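Local structure of pheromone from Euplotes raikovi Er-13 (Euplotes raikovi, 6E6N) at residues Gly15-Cys20 and Glu25-Cys30. The protein is a mating pheromone of the ciliate Euplotes raikovi, probably acting as a signal between cells by binding receptors on their surface. Sequence-based numbering, arbitrary orientation. Where two conformers were deposited one is given.
Sequences GCDAAC and EATMGC
Cys16 and Cys30 join helix 13-20 covalently to helix 24-37, SG to SG at 2.1 Å, with a torsion of -76° about the S-S bond. The axes of the two short segments run at 146°, roughly antiparallel, so one turn beyond the disulfide Cys20 faces Thr27. Followed outward, Thr27 CB lies 4.0 Å from Cys20 CB, and its two branches then part. A chi1 of -59° sets OG1 beside the backbone N, which leaves CG2 anti to that N, extending along helix 13-20 to a loose contact with Asp17 CA. Thr27 OG1 lies 3.3 Å from Cys20 CB; it also hydrogen-bonds to Asp23 O and accepts a 2.7 Å bond from a water that donates to Asp17 O as well. The hydroxyl is thus tied just ahead of its own helix and bridged by water to the facing one, while no direct hydrogen bond links the two segments. Cys20 SG rests 3.6 Å from Cys30 CB, while Cys20 CB meets the methyl of Ala26. Cys20 SG is itself bonded to Cys3 of helix 2-8, whose Ala7 also touches Cys30. These adjacent bridges join the helices in pairs; three disulfides in a three-helix bundle mark the Euplotes raikovi pheromones.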
ATOM      1  N   GLY A  15       5.331  -4.005   2.716  1.00 19.48           N
ATOM      2  CA  GLY A  15       5.545  -3.301   1.508  1.00 17.83           C
ATOM      3  C   GLY A  15       4.726  -2.039   1.404  1.00 16.55           C
ATOM      4  O   GLY A  15       5.182  -1.026   0.914  1.00 16.70           O
ATOM      5  N   CYS A  16       3.471  -2.106   1.834  1.00 15.18           N
ATOM      6  CA  CYS A  16       2.679  -0.905   1.899  1.00 15.02           C
ATOM      7  C   CYS A  16       3.302   0.123   2.836  1.00 15.66           C
ATOM      8  O   CYS A  16       3.363   1.327   2.528  1.00 15.79           O
ATOM      9  CB  CYS A  16       1.236  -1.148   2.362  1.00 15.62           C
ATOM     10  SG  CYS A  16       0.118  -1.942   1.204  1.00 16.64           S
ATOM     11  N   ASP A  17       3.713  -0.305   4.038  1.00 17.66           N
ATOM     12  CA  ASP A  17       4.294   0.639   4.952  1.00 18.55           C
ATOM     13  C   ASP A  17       5.522   1.374   4.385  1.00 18.29           C
ATOM     14  O   ASP A  17       5.641   2.607   4.497  1.00 19.42           O
ATOM     15  CB  ASP A  17       4.707  -0.068   6.265  1.00 21.48           C
ATOM     16  CG  ASP A  17       5.282   0.913   7.244  1.00 26.99           C
ATOM     17  OD1 ASP A  17       4.519   1.702   7.791  1.00 34.18           O
ATOM     18  OD2 ASP A  17       6.503   0.949   7.354  1.00 35.34           O
ATOM     19  N   ALA A  18       6.412   0.624   3.765  1.00 18.10           N
ATOM     20  CA  ALA A  18       7.659   1.198   3.235  1.00 19.60           C
ATOM     21  C   ALA A  18       7.367   2.062   2.011  1.00 19.82           C
ATOM     22  O   ALA A  18       7.901   3.171   1.910  1.00 21.29           O
ATOM     23  CB  ALA A  18       8.618   0.089   2.861  1.00 19.75           C
ATOM     24  N   ALA A  19       6.455   1.612   1.123  1.00 16.34           N
ATOM     25  CA  ALA A  19       6.242   2.334  -0.143  1.00 16.77           C
ATOM     26  C   ALA A  19       5.413   3.590   0.080  1.00 16.07           C
ATOM     27  O   ALA A  19       5.537   4.549  -0.688  1.00 16.67           O
ATOM     28  CB  ALA A  19       5.521   1.472  -1.106  1.00 15.86           C
ATOM     29  N   CYS A  20       4.624   3.660   1.157  1.00 14.42           N
ATOM     30  CA  CYS A  20       3.651   4.742   1.336  1.00 15.24           C
ATOM     31  C   CYS A  20       4.044   5.736   2.413  1.00 16.35           C
ATOM     32  O   CYS A  20       3.447   6.832   2.523  1.00 17.82           O
ATOM     33  CB  CYS A  20       2.298   4.140   1.631  1.00 14.40           C
ATOM     34  SG  CYS A  20       1.705   2.939   0.385  1.00 14.77           S
ATOM     35  N   GLU A  25      -2.386   8.186   5.576  1.00 18.84           N
ATOM     36  CA  GLU A  25      -3.558   8.055   4.752  1.00 20.64           C
ATOM     37  C   GLU A  25      -3.335   7.134   3.531  1.00 17.97           C
ATOM     38  O   GLU A  25      -4.105   6.164   3.251  1.00 17.42           O
ATOM     39  CB  GLU A  25      -3.882   9.470   4.317  1.00 23.72           C
ATOM     40  CG  GLU A  25      -5.083   9.678   3.518  1.00 25.41           C
ATOM     41  CD  GLU A  25      -5.281  11.182   3.299  1.00 24.88           C
ATOM     42  OE1 GLU A  25      -4.685  11.668   2.295  1.00 27.37           O
ATOM     43  OE2 GLU A  25      -6.003  11.866   4.047  1.00 28.10           O
ATOM     44  N   ALA A  26      -2.255   7.365   2.798  1.00 16.57           N
ATOM     45  CA  ALA A  26      -1.924   6.476   1.693  1.00 16.22           C
ATOM     46  C   ALA A  26      -1.599   5.072   2.132  1.00 15.68           C
ATOM     47  O   ALA A  26      -1.947   4.072   1.475  1.00 15.04           O
ATOM     48  CB  ALA A  26      -0.756   7.088   0.896  1.00 17.44           C
ATOM     49  N   THR A  27      -0.902   4.956   3.261  1.00 15.02           N
ATOM     50  CA  THR A  27      -0.570   3.638   3.763  1.00 14.12           C
ATOM     51  C   THR A  27      -1.857   2.812   4.021  1.00 14.18           C
ATOM     52  O   THR A  27      -1.946   1.655   3.687  1.00 14.22           O
ATOM     53  CB  THR A  27       0.279   3.731   5.058  1.00 14.91           C
ATOM     54  OG1 THR A  27       1.484   4.457   4.777  1.00 16.61           O
ATOM     55  CG2 THR A  27       0.640   2.357   5.615  1.00 15.17           C
ATOM     56  N   MET A  28      -2.797   3.475   4.698  0.60 13.57           N
ATOM     57  CA  MET A  28      -4.122   2.882   4.978  0.60 13.76           C
ATOM     58  C   MET A  28      -4.764   2.435   3.678  0.60 14.71           C
ATOM     59  O   MET A  28      -5.197   1.294   3.577  0.60 15.73           O
ATOM     60  CB  MET A  28      -4.944   3.878   5.760  0.60 12.88           C
ATOM     61  CG  MET A  28      -6.402   3.464   6.026  0.60 13.80           C
ATOM     62  SD  MET A  28      -7.540   3.842   4.634  0.60 14.64           S
ATOM     63  CE  MET A  28      -7.477   5.639   4.645  0.60 16.26           C
ATOM     64  N   GLY A  29      -4.741   3.284   2.640  1.00 16.02           N
ATOM     65  CA  GLY A  29      -5.332   2.905   1.317  1.00 17.24           C
ATOM     66  C   GLY A  29      -4.690   1.683   0.708  1.00 17.35           C
ATOM     67  O   GLY A  29      -5.365   0.821   0.135  1.00 17.93           O
ATOM     68  N   CYS A  30      -3.372   1.626   0.837  1.00 14.24           N
ATOM     69  CA  CYS A  30      -2.662   0.507   0.312  1.00 15.15           C
ATOM     70  C   CYS A  30      -3.044  -0.791   1.012  1.00 15.10           C
ATOM     71  O   CYS A  30      -3.310  -1.801   0.358  1.00 16.12           O
ATOM     72  CB  CYS A  30      -1.179   0.770   0.402  1.00 13.37           C
ATOM     73  SG  CYS A  30      -0.049  -0.503  -0.302  1.00 15.15           S
TER
HETATM   74  O   HOH W   1       3.788   4.125   6.185  1.00 23.20           O